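Local coordinates for L-iditol 2-dehydrogenase (Clostridium scindens, PDB 4OH1), which probably oxidises polyols such as L-iditol with NAD+, as a zinc-dependent member of the medium-chain alcohol dehydrogenase family, at residues 123-128 / 298-303; 153-158 / 186-191; 207-212 / 339-344; 331-336 / 345-350. All blocks are in the same frame, centred on the assembly; numbering follows the deposited sequence.

Interaction 1 (123-128 / 298-303)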
loop_
_atom_site.group_PDB
_atom_site.type_symbol
_atom_site.label_atom_id
_atom_site.label_comp_id
_atom_site.label_asym_id
_atom_site.label_seq_id
_atom_site.Cartn_x
_atom_site.Cartn_y
_atom_site.Cartn_z
HETATM N N MSE A 123 4.174 -20.516 18.868
HETATM C CA MSE A 123 5.060 -19.462 19.289
HETATM C C MSE A 123 5.852 -19.914 20.514
HETATM O O MSE A 123 5.282 -20.473 21.415
HETATM C CB MSE A 123 4.225 -18.238 19.626
HETATM C CG MSE A 123 5.075 -17.042 20.058
HETATM SE SE MSE A 123 5.954 -16.179 18.527
HETATM C CE MSE A 123 4.346 -15.152 17.972
ATOM N N GLY A 124 7.157 -19.708 20.516
ATOM C CA GLY A 124 8.003 -19.927 21.698
ATOM C C GLY A 124 8.367 -18.554 22.252
ATOM O O GLY A 124 8.402 -17.571 21.488
ATOM N N TYR A 125 8.576 -18.459 23.578
ATOM C CA TYR A 125 9.007 -17.216 24.229
ATOM C C TYR A 125 10.191 -17.489 25.130
ATOM O O TYR A 125 10.088 -18.306 26.009
ATOM C CB TYR A 125 7.888 -16.629 25.076
ATOM C CG TYR A 125 6.569 -16.409 24.356
ATOM C CD1 TYR A 125 6.314 -15.225 23.706
ATOM C CD2 TYR A 125 5.575 -17.388 24.345
ATOM C CE1 TYR A 125 5.115 -14.988 23.037
ATOM C CE2 TYR A 125 4.359 -17.170 23.667
ATOM C CZ TYR A 125 4.143 -15.950 23.028
ATOM O OH TYR A 125 2.969 -15.686 22.377
ATOM N N ARG A 126 11.319 -16.829 24.914
ATOM C CA ARG A 126 12.486 -17.032 25.764
ATOM C C ARG A 126 12.628 -15.760 26.596
ATOM O O ARG A 126 13.061 -14.720 26.087
ATOM C CB ARG A 126 13.759 -17.280 24.953
ATOM C CG ARG A 126 13.650 -18.348 23.852
ATOM C CD ARG A 126 13.673 -19.809 24.360
ATOM N NE ARG A 126 14.872 -20.151 25.156
ATOM C CZ ARG A 126 16.028 -20.713 24.727
ATOM N NH1 ARG A 126 16.283 -21.045 23.458
ATOM N NH2 ARG A 126 16.984 -20.948 25.614
HETATM N N MSE A 127 12.213 -15.850 27.863
HETATM C CA MSE A 127 12.130 -14.707 28.736
HETATM C C MSE A 127 13.181 -14.898 29.829
HETATM O O MSE A 127 12.846 -15.290 30.914
HETATM C CB MSE A 127 10.735 -14.589 29.388
HETATM C CG MSE A 127 9.513 -14.702 28.493
HETATM SE SE MSE A 127 9.557 -13.443 27.009
HETATM C CE MSE A 127 7.626 -13.084 26.639
ATOM N N ASN A 128 14.433 -14.636 29.502
ATOM C CA ASN A 128 15.515 -14.652 30.464
ATOM C C ASN A 128 16.364 -13.458 30.387
ATOM O O ASN A 128 17.526 -13.516 30.683
ATOM C CB ASN A 128 16.384 -15.815 30.193
ATOM C CG ASN A 128 15.646 -17.054 30.344
ATOM O OD1 ASN A 128 15.252 -17.429 31.441
ATOM N ND2 ASN A 128 15.359 -17.673 29.242
HETATM N N MSE A 298 -2.561 -4.100 17.302
HETATM C CA MSE A 298 -1.121 -4.290 17.084
HETATM C C MSE A 298 -0.599 -5.373 18.073
HETATM O O MSE A 298 -0.578 -5.149 19.300
HETATM C CB MSE A 298 -0.397 -2.949 17.304
HETATM C CG MSE A 298 0.759 -2.654 16.311
HETATM SE SE MSE A 298 2.126 -3.999 16.503
HETATM C CE MSE A 298 2.833 -3.337 18.240
ATOM N N ILE A 299 -0.209 -6.543 17.550
ATOM C CA ILE A 299 0.519 -7.538 18.382
ATOM C C ILE A 299 1.956 -7.891 17.915
ATOM O O ILE A 299 2.186 -8.477 16.839
ATOM C CB ILE A 299 -0.268 -8.873 18.653
ATOM C CG1 ILE A 299 0.509 -9.703 19.743
ATOM C CG2 ILE A 299 -0.573 -9.621 17.311
ATOM C CD1 ILE A 299 -0.297 -10.518 20.778
ATOM N N GLN A 300 2.895 -7.509 18.782
ATOM C CA GLN A 300 4.333 -7.863 18.738
ATOM C C GLN A 300 5.129 -7.114 17.693
ATOM O O GLN A 300 6.223 -6.660 18.009
ATOM C CB GLN A 300 4.589 -9.372 18.582
ATOM C CG GLN A 300 4.300 -10.195 19.812
ATOM C CD GLN A 300 4.725 -11.658 19.659
ATOM O OE1 GLN A 300 5.565 -12.007 18.810
ATOM N NE2 GLN A 300 4.133 -12.517 20.474
ATOM N N GLY A 301 4.598 -6.978 16.480
ATOM C CA GLY A 301 5.417 -6.533 15.345
ATOM C C GLY A 301 6.080 -7.774 14.688
ATOM O O GLY A 301 6.209 -8.853 15.325
ATOM N N ALA A 302 6.476 -7.639 13.427
ATOM C CA ALA A 302 7.099 -8.704 12.654
ATOM C C ALA A 302 8.174 -8.132 11.780
ATOM O O ALA A 302 7.919 -7.123 11.114
ATOM C CB ALA A 302 6.084 -9.345 11.725
ATOM N N TRP A 303 9.331 -8.801 11.711
ATOM C CA TRP A 303 10.417 -8.360 10.858
ATOM C C TRP A 303 10.938 -6.962 11.154
ATOM O O TRP A 303 11.387 -6.306 10.259
ATOM C CB TRP A 303 9.979 -8.386 9.397
ATOM C CG TRP A 303 9.293 -9.686 9.018
ATOM C CD1 TRP A 303 8.059 -9.804 8.470
ATOM C CD2 TRP A 303 9.810 -11.036 9.138
ATOM N NE1 TRP A 303 7.765 -11.134 8.253
ATOM C CE2 TRP A 303 8.830 -11.904 8.634
ATOM C CE3 TRP A 303 11.003 -11.589 9.615
ATOM C CZ2 TRP A 303 8.991 -13.291 8.616
ATOM C CZ3 TRP A 303 11.150 -12.980 9.616
ATOM C CH2 TRP A 303 10.156 -13.798 9.114
#

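Interaction 2 (153-158 / 186-191). With ZN (zinc ion), chain B.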
loop_
_atom_site.group_PDB
_atom_site.type_symbol
_atom_site.label_atom_id
_atom_site.label_comp_id
_atom_site.label_asym_id
_atom_site.label_seq_id
_atom_site.Cartn_x
_atom_site.Cartn_y
_atom_site.Cartn_z
ATOM N N TYR A 153 21.052 0.126 22.925
ATOM C CA TYR A 153 20.538 -1.018 22.123
ATOM C C TYR A 153 19.725 -1.994 22.929
ATOM O O TYR A 153 19.042 -2.826 22.376
ATOM C CB TYR A 153 21.666 -1.726 21.356
ATOM C CG TYR A 153 22.180 -0.904 20.173
ATOM C CD1 TYR A 153 23.063 0.121 20.362
ATOM C CD2 TYR A 153 21.761 -1.167 18.879
ATOM C CE1 TYR A 153 23.496 0.889 19.297
ATOM C CE2 TYR A 153 22.236 -0.447 17.818
ATOM C CZ TYR A 153 23.093 0.588 18.034
ATOM O OH TYR A 153 23.528 1.339 16.979
ATOM N N ALA A 154 19.807 -1.917 24.248
ATOM C CA ALA A 154 18.878 -2.644 25.077
ATOM C C ALA A 154 17.416 -2.258 24.757
ATOM O O ALA A 154 16.487 -2.982 25.084
ATOM C CB ALA A 154 19.147 -2.349 26.524
ATOM N N LEU A 155 17.212 -1.082 24.182
ATOM C CA LEU A 155 15.846 -0.645 23.842
ATOM C C LEU A 155 15.441 -1.038 22.458
ATOM O O LEU A 155 14.404 -0.578 22.017
ATOM C CB LEU A 155 15.652 0.866 24.034
ATOM C CG LEU A 155 15.255 1.119 25.491
ATOM C CD1 LEU A 155 16.225 0.518 26.523
ATOM C CD2 LEU A 155 15.238 2.604 25.646
ATOM N N VAL A 156 16.199 -1.892 21.771
ATOM C CA VAL A 156 15.789 -2.336 20.447
ATOM C C VAL A 156 14.416 -2.942 20.383
ATOM O O VAL A 156 13.647 -2.671 19.395
ATOM C CB VAL A 156 16.812 -3.268 19.774
ATOM C CG1 VAL A 156 16.231 -3.969 18.576
ATOM C CG2 VAL A 156 18.027 -2.471 19.310
ATOM N N GLU A 157 14.045 -3.746 21.367
ATOM C CA GLU A 157 12.770 -4.470 21.259
ATOM C C GLU A 157 11.602 -3.504 21.455
ATOM O O GLU A 157 10.641 -3.543 20.702
ATOM C CB GLU A 157 12.660 -5.665 22.213
ATOM C CG GLU A 157 11.320 -6.489 22.079
ATOM C CD GLU A 157 10.164 -5.875 22.839
ATOM O OE1 GLU A 157 10.443 -5.096 23.777
ATOM O OE2 GLU A 157 8.976 -6.090 22.482
ATOM N N PRO A 158 11.650 -2.658 22.466
ATOM C CA PRO A 158 10.509 -1.756 22.538
ATOM C C PRO A 158 10.415 -0.787 21.340
ATOM O O PRO A 158 9.304 -0.461 20.930
ATOM C CB PRO A 158 10.698 -1.020 23.847
ATOM C CG PRO A 158 12.044 -1.266 24.260
ATOM C CD PRO A 158 12.456 -2.583 23.665
ATOM N N GLY A 186 5.655 5.929 24.581
ATOM C CA GLY A 186 5.191 7.244 24.228
ATOM C C GLY A 186 6.294 8.146 23.731
ATOM O O GLY A 186 6.125 8.813 22.720
HETATM N N MSE A 187 7.419 8.179 24.449
HETATM C CA MSE A 187 8.517 9.061 24.107
HETATM C C MSE A 187 9.145 8.562 22.817
HETATM O O MSE A 187 9.484 9.326 21.938
HETATM C CB MSE A 187 9.561 9.096 25.207
HETATM C CG MSE A 187 9.092 9.721 26.518
HETATM SE SE MSE A 187 8.238 11.496 26.257
HETATM C CE MSE A 187 6.366 10.977 26.057
HETATM N N MSE A 188 9.253 7.272 22.643
HETATM C CA MSE A 188 9.759 6.755 21.366
HETATM C C MSE A 188 8.825 7.101 20.180
HETATM O O MSE A 188 9.309 7.387 19.099
HETATM C CB MSE A 188 9.935 5.240 21.413
HETATM C CG MSE A 188 10.930 4.825 22.464
HETATM SE SE MSE A 188 11.312 2.875 22.549
HETATM C CE MSE A 188 11.225 2.793 24.531
ATOM N N LEU A 189 7.513 7.016 20.382
ATOM C CA LEU A 189 6.554 7.449 19.358
ATOM C C LEU A 189 6.685 8.961 19.059
ATOM O O LEU A 189 6.538 9.381 17.930
ATOM C CB LEU A 189 5.147 7.117 19.762
ATOM C CG LEU A 189 4.863 5.613 19.684
ATOM C CD1 LEU A 189 3.539 5.332 20.370
ATOM C CD2 LEU A 189 4.857 5.121 18.236
ATOM N N VAL A 190 6.978 9.774 20.049
ATOM C CA VAL A 190 7.181 11.181 19.773
ATOM C C VAL A 190 8.345 11.319 18.779
ATOM O O VAL A 190 8.238 12.004 17.739
ATOM C CB VAL A 190 7.436 12.032 21.020
ATOM C CG1 VAL A 190 7.927 13.399 20.657
ATOM C CG2 VAL A 190 6.153 12.175 21.856
ATOM N N GLN A 191 9.461 10.678 19.083
ATOM C CA GLN A 191 10.650 10.780 18.240
ATOM C C GLN A 191 10.396 10.211 16.859
ATOM O O GLN A 191 10.840 10.793 15.863
ATOM C CB GLN A 191 11.852 10.138 18.892
ATOM C CG GLN A 191 12.302 10.909 20.151
ATOM C CD GLN A 191 13.677 10.547 20.662
ATOM O OE1 GLN A 191 14.536 10.139 19.891
ATOM N NE2 GLN A 191 13.918 10.778 21.952
HETATM ZN ZN ZN B . 9.281 -4.707 25.480
HETATM O O HOH W 1 7.446 -5.765 24.378
HETATM O O HOH W 2 7.849 -2.952 24.713
#

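Interaction 3 (207-212 / 339-344)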
loop_
_atom_site.group_PDB
_atom_site.type_symbol
_atom_site.label_atom_id
_atom_site.label_comp_id
_atom_site.label_asym_id
_atom_site.label_seq_id
_atom_site.Cartn_x
_atom_site.Cartn_y
_atom_site.Cartn_z
ATOM N N VAL A 207 0.010 13.075 34.271
ATOM C CA VAL A 207 1.089 13.515 35.108
ATOM C C VAL A 207 1.825 14.667 34.443
ATOM O O VAL A 207 2.299 14.529 33.349
ATOM C CB VAL A 207 2.029 12.318 35.348
ATOM C CG1 VAL A 207 3.254 12.705 36.205
ATOM C CG2 VAL A 207 1.208 11.128 35.940
ATOM N N PRO A 208 1.967 15.798 35.121
ATOM C CA PRO A 208 2.602 16.952 34.468
ATOM C C PRO A 208 4.120 16.883 34.171
ATOM O O PRO A 208 4.610 17.509 33.201
ATOM C CB PRO A 208 2.303 18.096 35.444
ATOM C CG PRO A 208 0.973 17.649 36.114
ATOM C CD PRO A 208 1.091 16.180 36.250
ATOM N N GLU A 209 4.879 16.160 34.987
ATOM C CA GLU A 209 6.317 16.012 34.731
ATOM C C GLU A 209 6.534 15.265 33.404
ATOM O O GLU A 209 7.538 15.429 32.674
ATOM C CB GLU A 209 6.938 15.209 35.862
ATOM C CG GLU A 209 8.177 15.806 36.449
ATOM C CD GLU A 209 8.688 14.996 37.626
ATOM O OE1 GLU A 209 8.052 13.982 38.029
ATOM O OE2 GLU A 209 9.742 15.374 38.158
ATOM N N LYS A 210 5.594 14.382 33.130
ATOM C CA LYS A 210 5.665 13.587 31.941
ATOM C C LYS A 210 5.268 14.417 30.747
ATOM O O LYS A 210 5.765 14.193 29.671
ATOM C CB LYS A 210 4.765 12.374 32.086
ATOM C CG LYS A 210 5.156 11.520 33.286
ATOM C CD LYS A 210 4.507 10.196 33.188
ATOM C CE LYS A 210 4.878 9.321 34.344
ATOM N NZ LYS A 210 3.965 8.161 34.291
ATOM N N LEU A 211 4.390 15.394 30.928
ATOM C CA LEU A 211 4.069 16.257 29.829
ATOM C C LEU A 211 5.308 17.083 29.488
ATOM O O LEU A 211 5.625 17.283 28.312
ATOM C CB LEU A 211 2.847 17.109 30.141
ATOM C CG LEU A 211 1.557 16.324 30.420
ATOM C CD1 LEU A 211 0.442 17.253 30.815
ATOM C CD2 LEU A 211 1.085 15.445 29.254
ATOM N N GLU A 212 6.068 17.507 30.482
ATOM C CA GLU A 212 7.286 18.241 30.161
ATOM C C GLU A 212 8.271 17.361 29.365
ATOM O O GLU A 212 8.974 17.803 28.454
ATOM C CB GLU A 212 7.954 18.740 31.410
ATOM C CG GLU A 212 8.450 20.157 31.282
ATOM C CD GLU A 212 9.298 20.592 32.495
ATOM O OE1 GLU A 212 8.714 21.025 33.522
ATOM O OE2 GLU A 212 10.551 20.497 32.423
ATOM N N SER A 339 7.264 2.892 41.236
ATOM C CA SER A 339 6.911 4.297 41.383
ATOM C C SER A 339 6.203 4.857 40.146
ATOM O O SER A 339 5.565 5.889 40.219
ATOM C CB SER A 339 8.144 5.159 41.698
ATOM O OG SER A 339 8.813 5.543 40.505
ATOM N N LYS A 340 6.334 4.203 38.997
ATOM C CA LYS A 340 5.801 4.750 37.757
ATOM C C LYS A 340 6.236 6.184 37.420
ATOM O O LYS A 340 5.649 6.809 36.566
ATOM C CB LYS A 340 4.292 4.620 37.766
ATOM C CG LYS A 340 3.849 3.411 37.011
ATOM C CD LYS A 340 2.630 2.783 37.639
ATOM C CE LYS A 340 2.240 1.497 36.909
ATOM N NZ LYS A 340 1.185 0.732 37.643
ATOM N N LYS A 341 7.297 6.688 38.034
ATOM C CA LYS A 341 7.783 8.015 37.697
ATOM C C LYS A 341 8.570 8.076 36.396
ATOM O O LYS A 341 8.625 9.153 35.811
ATOM C CB LYS A 341 8.673 8.581 38.811
ATOM C CG LYS A 341 8.005 8.565 40.193
ATOM C CD LYS A 341 8.799 9.327 41.255
ATOM C CE LYS A 341 8.678 10.814 40.989
ATOM N NZ LYS A 341 9.165 11.616 42.107
ATOM N N TYR A 342 9.176 6.963 35.943
ATOM C CA TYR A 342 10.267 7.019 34.940
ATOM C C TYR A 342 9.848 6.436 33.621
ATOM O O TYR A 342 9.045 5.490 33.587
ATOM C CB TYR A 342 11.539 6.318 35.441
ATOM C CG TYR A 342 11.978 6.870 36.753
ATOM C CD1 TYR A 342 12.619 8.094 36.821
ATOM C CD2 TYR A 342 11.697 6.197 37.940
ATOM C CE1 TYR A 342 13.021 8.627 38.040
ATOM C CE2 TYR A 342 12.080 6.731 39.176
ATOM C CZ TYR A 342 12.732 7.948 39.215
ATOM O OH TYR A 342 13.101 8.478 40.414
ATOM N N ALA A 343 10.399 6.976 32.524
ATOM C CA ALA A 343 10.002 6.492 31.226
ATOM C C ALA A 343 10.563 5.080 30.988
ATOM O O ALA A 343 9.817 4.166 30.687
ATOM C CB ALA A 343 10.422 7.462 30.118
ATOM N N LYS A 344 11.876 4.919 31.101
ATOM C CA LYS A 344 12.528 3.607 30.976
ATOM C C LYS A 344 13.663 3.503 31.993
ATOM O O LYS A 344 14.408 4.476 32.231
ATOM C CB LYS A 344 13.131 3.347 29.573
ATOM C CG LYS A 344 12.145 3.016 28.469
ATOM C CD LYS A 344 11.333 1.762 28.707
ATOM C CE LYS A 344 11.942 0.546 28.097
ATOM N NZ LYS A 344 10.987 -0.605 28.162
HETATM O O HOH W 3 7.194 11.733 36.888
#

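Interaction 4 (331-336 / 345-350)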
loop_
_atom_site.group_PDB
_atom_site.type_symbol
_atom_site.label_atom_id
_atom_site.label_comp_id
_atom_site.label_asym_id
_atom_site.label_seq_id
_atom_site.Cartn_x
_atom_site.Cartn_y
_atom_site.Cartn_z
ATOM N N LYS A 331 16.927 -4.337 43.465
ATOM C CA LYS A 331 15.808 -4.025 44.301
ATOM C C LYS A 331 15.404 -2.571 44.135
ATOM O O LYS A 331 14.223 -2.299 44.049
ATOM C CB LYS A 331 16.030 -4.451 45.763
ATOM C CG LYS A 331 15.678 -5.941 45.950
ATOM C CD LYS A 331 15.302 -6.265 47.365
ATOM C CE LYS A 331 16.351 -7.080 48.186
ATOM N NZ LYS A 331 16.183 -8.553 47.936
ATOM N N GLN A 332 16.351 -1.648 44.040
ATOM C CA GLN A 332 15.993 -0.237 43.824
ATOM C C GLN A 332 15.387 -0.012 42.451
ATOM O O GLN A 332 14.541 0.855 42.289
ATOM C CB GLN A 332 17.183 0.682 43.956
ATOM C CG GLN A 332 17.568 0.973 45.376
ATOM C CD GLN A 332 19.071 1.074 45.533
ATOM O OE1 GLN A 332 19.778 0.051 45.533
ATOM N NE2 GLN A 332 19.576 2.307 45.631
ATOM N N ALA A 333 15.836 -0.780 41.464
ATOM C CA ALA A 333 15.320 -0.630 40.134
ATOM C C ALA A 333 13.870 -0.949 40.101
ATOM O O ALA A 333 13.082 -0.274 39.427
ATOM C CB ALA A 333 16.059 -1.518 39.146
ATOM N N PHE A 334 13.499 -2.017 40.772
ATOM C CA PHE A 334 12.097 -2.376 40.792
ATOM C C PHE A 334 11.280 -1.402 41.687
ATOM O O PHE A 334 10.131 -1.104 41.365
ATOM C CB PHE A 334 11.930 -3.875 41.075
ATOM C CG PHE A 334 12.214 -4.691 39.868
ATOM C CD1 PHE A 334 11.241 -4.870 38.911
ATOM C CD2 PHE A 334 13.464 -5.151 39.620
ATOM C CE1 PHE A 334 11.493 -5.535 37.753
ATOM C CE2 PHE A 334 13.748 -5.830 38.453
ATOM C CZ PHE A 334 12.760 -6.021 37.511
ATOM N N GLU A 335 11.864 -0.846 42.747
ATOM C CA GLU A 335 11.155 0.240 43.451
ATOM C C GLU A 335 10.883 1.391 42.469
ATOM O O GLU A 335 9.753 1.881 42.373
ATOM C CB GLU A 335 11.933 0.763 44.638
ATOM C CG GLU A 335 12.044 -0.188 45.795
ATOM C CD GLU A 335 13.020 0.351 46.885
ATOM O OE1 GLU A 335 13.165 1.601 46.974
ATOM O OE2 GLU A 335 13.653 -0.458 47.632
ATOM N N ASP A 336 11.907 1.790 41.714
ATOM C CA ASP A 336 11.745 2.856 40.720
ATOM C C ASP A 336 10.688 2.505 39.710
ATOM O O ASP A 336 9.871 3.320 39.384
ATOM C CB ASP A 336 13.054 3.165 40.032
ATOM C CG ASP A 336 14.003 3.874 40.925
ATOM O OD1 ASP A 336 13.582 4.220 42.031
ATOM O OD2 ASP A 336 15.175 4.073 40.565
ATOM N N ILE A 345 13.769 2.304 32.562
ATOM C CA ILE A 345 14.825 1.946 33.494
ATOM C C ILE A 345 15.665 0.822 32.924
ATOM O O ILE A 345 15.122 -0.164 32.418
ATOM C CB ILE A 345 14.230 1.473 34.799
ATOM C CG1 ILE A 345 13.364 2.572 35.423
ATOM C CG2 ILE A 345 15.339 1.089 35.788
ATOM C CD1 ILE A 345 12.284 2.024 36.388
ATOM N N VAL A 346 16.999 0.975 32.991
ATOM C CA VAL A 346 17.884 -0.109 32.579
ATOM C C VAL A 346 18.717 -0.619 33.723
ATOM O O VAL A 346 19.125 0.135 34.611
ATOM C CB VAL A 346 18.854 0.240 31.397
ATOM C CG1 VAL A 346 18.071 0.509 30.191
ATOM C CG2 VAL A 346 19.748 1.446 31.719
ATOM N N ILE A 347 19.008 -1.910 33.638
ATOM C CA ILE A 347 19.862 -2.570 34.587
ATOM C C ILE A 347 21.152 -3.035 33.940
ATOM O O ILE A 347 21.123 -3.740 32.957
ATOM C CB ILE A 347 19.162 -3.770 35.182
ATOM C CG1 ILE A 347 17.915 -3.317 35.918
ATOM C CG2 ILE A 347 20.122 -4.497 36.152
ATOM C CD1 ILE A 347 17.105 -4.435 36.528
ATOM N N LYS A 348 22.278 -2.694 34.527
ATOM C CA LYS A 348 23.543 -3.166 34.003
ATOM C C LYS A 348 23.865 -4.502 34.642
ATOM O O LYS A 348 24.136 -4.570 35.821
ATOM C CB LYS A 348 24.638 -2.166 34.268
ATOM C CG LYS A 348 25.878 -2.509 33.479
ATOM C CD LYS A 348 26.822 -1.334 33.476
ATOM C CE LYS A 348 27.859 -1.532 32.414
ATOM N NZ LYS A 348 28.871 -2.485 32.891
HETATM N N MSE A 349 23.861 -5.549 33.832
HETATM C CA MSE A 349 23.808 -6.921 34.291
HETATM C C MSE A 349 25.125 -7.596 34.707
HETATM O O MSE A 349 25.104 -8.613 35.406
HETATM C CB MSE A 349 23.155 -7.783 33.234
HETATM C CG MSE A 349 21.699 -7.409 32.967
HETATM SE SE MSE A 349 20.436 -7.689 34.448
HETATM C CE MSE A 349 20.568 -9.638 34.375
ATOM N N ASP A 350 26.240 -7.012 34.309
ATOM C CA ASP A 350 27.550 -7.479 34.724
ATOM C C ASP A 350 28.084 -6.662 35.911
ATOM O O ASP A 350 29.280 -6.626 36.143
ATOM C CB ASP A 350 28.537 -7.448 33.539
ATOM C CG ASP A 350 28.703 -6.064 32.941
ATOM O OD1 ASP A 350 28.151 -5.087 33.489
ATOM O OD2 ASP A 350 29.354 -5.940 31.881
#

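Interaction 1 (123-128 / 298-303)
The selenomethionine at Met123 and the amide of Gln300 reach for each other from opposite directions and meet by van der Waals contact. The terminal methyl CE of Met123 sits 3.5 Å from Gln300 OE1 and 3.6 Å from Gln300 NE2, so the methyl lies beyond the end of the amide, tilted out of its plane and almost equally near both atoms. A flexible, unbranched methionine chain can fill the gap beside such a group. Met123 places CG opposite its own backbone nitrogen (chi1 -179°) and then bends twice, carrying CE across the gap; Gln300 answers with a chain that stays extended beyond CG. Met123 also touches Ala103 in the partner strand of the two-stranded antiparallel sheet 103-104/124-125. This sheet borders the lobe in which Cys106, Cys109, Cys112 and Cys120 bind a zinc ion, the structural zinc site characteristic of this family, whereas 298-303 follows the last strand of the Rossmann sheet. Gln300 also meets a ring: its NE2 lies 3.7 Å from Tyr125 CE1, at the ring edge and near its plane, with the amide turned 71° from the ring. No hydrogen bond links the two segments. Subunit packing adds to the setting: Trp290 of a second subunit lies against both Tyr125 and Ile299, and Gln292 of that subunit bonds to Ile299 N.

Interaction 2 (153-158 / 186-191)
The puckered ring of Pro158 meets the side chain of Met188 along its CB-CG side: the methyl CE of this selenomethionine lies 3.9 Å from Pro158 CB and 4.1 Å from Pro158 CG, the two side chains crossing at a slant. The selenium follows beside the backbone, Met188 SE lying 4.0 Å from Pro158 C. The flat carboxylate of Glu157 faces elsewhere and binds zinc through one oxygen, with OE1 at 2.1 Å from the metal. OE2 does not ligate; it accepts a hydrogen bond from water 1, itself a zinc ligand, so the carboxylate grips the metal shell at two points. His74 and Glu75 belong to the same site, together with Cys46, which is oxidised to cysteinesulfonic acid here.

Leu155, at the N-cap position of helix 156-168, adds a second apolar touch, its CD2 lying 4.2 Å from Met188 CE and the two side chains crossing at about a right angle. Met188 suits this place because a long unbranched chain, straight at chi2 (-177°) and bent only at chi3, can carry its methyl from the middle of helix 184-194 to the foot of its neighbour. That helix begins within a glycine-rich GxGxxG sequence, consistent with a Rossmann dinucleotide-binding turn. Nearby, Val156 O bonds to Ser308 OG. Between the two segments themselves the hold is buried nonpolar packing with no hydrogen bond, which implies that here the zinc-bearing helix start meets the probable nucleotide-binding domain by fit of shape.

Interaction 3 (207-212 / 339-344)
Lys210 NZ donates a hydrogen bond to Lys340 O over 3.1 Å, and the approach is nearly straight along the C=O direction, 174° at the oxygen. Ser339, one residue earlier, shapes the turn that offers this carbonyl: its OG accepts a hydrogen bond from Lys341 N (3.1 Å), forming an ST turn at the close of helix 330-338. Serine suits an ST turn, its short hydroxyl reaching the amide two residues on. Lys340 is the first residue past the helix to leave helical angles, with phi 53° and its carbonyl directed to Lys210. The ammonium can reach so far because the Lys210 chain stays extended beyond CG; its CE passes 3.4 Å from the same Lys340 O. Lysine fits here: its aliphatic stem bridges from helix 208-216, which follows the second strand of the Rossmann sheet, to the turn before strand 344-348 in the catalytic domain. The bond therefore spans the two domains at the surface, away from both zinc sites.

At Lys341 water takes over. Water 3 donates to Lys341 O and also to Glu209 OE1, 2.7 Å away, linking a helix carboxylate to a backbone carbonyl. Glu209 OE1 and Lys341 NZ, opposite in charge, remain 4.8 Å apart and make no salt bridge, although some long-range attraction is likely. Lys341 CB also covers one face of the Tyr342 ring, offset toward its rim. Further on, Ala343 N bonds to Gln322, and Lys344 leaves the surface, its ammonium forming a salt bridge with Glu75 of the zinc site.

Interaction 4 (331-336 / 345-350)
Ile345 packs tightly against the helix at Asp336 and Ala333: Ile345 CD1 rests 3.7 Å from Asp336 C and 3.9 Å from Ala333 O. On one flank Asp336 CB lies 3.9 Å from Ile345 CD1. The chi1 of Ile345 (-59°) turns CG1 to the helix, and an extended chi2 (156°) carries CD1 on. A small methyl at Ala333 suits the helix face turned to the sheet, since it lets the branched isoleucines of the strand come up against the helix backbone.

Ile347 packs more loosely. Ala333 CB lies 4.1 Å from Ile347 CD1 and just as far from Ile347 CG1. Phe334 starts out pointing off from the strand, yet its ring swings back so that Phe334 CE2 lies 4.1 Å from Ile347 CD1; the methyl meets the ring neither face-on nor edge-on, and the two side chains cross at about a right angle. The Phe334 ring also packs on Ile45.

Away from this packing the character changes. Lys331, Gln332 and Glu335 occupy the exposed faces of the helix, where long polar chains are at home. The carboxylate of Asp336 turns from the isoleucines to His325 NE2, which accounts for an acid at the border of an apolar patch. At the far end of the strand, Lys348 NZ forms a 2.8 Å salt bridge with Asp350 OD1, and Glu351 is a second acidic partner. The axes of the short segments run nearly antiparallel, at 173° and 9.3 Å apart, as expected in the beta-alpha-beta crossover in which helix 330-338 connects the parallel neighbours 321-326 and 344-348.

Interactions 2 and 4 are buried and hold by apolar packing. At the surface, interaction 1 is van der Waals contact of an amide with a methyl and a ring edge, interaction 3 a lysine-carbonyl bond plus a water bridge. Interactions 1, 2 and 3 each connect catalytic-domain or interdomain elements with the Rossmann part, whereas interaction 4 stays within one beta-alpha-beta unit. Segment 339-344 is the link between the helix and strand that interaction 4 packs together, with Tyr342 packing on Asp336 O. Lys344 of interaction 3 touches Leu155, Pro158 and Met188 of interaction 2, and Leu155 meets Val346 of interaction 4. Interaction 1, whose Met123 lies near the four-cysteine zinc, touches none of the rest.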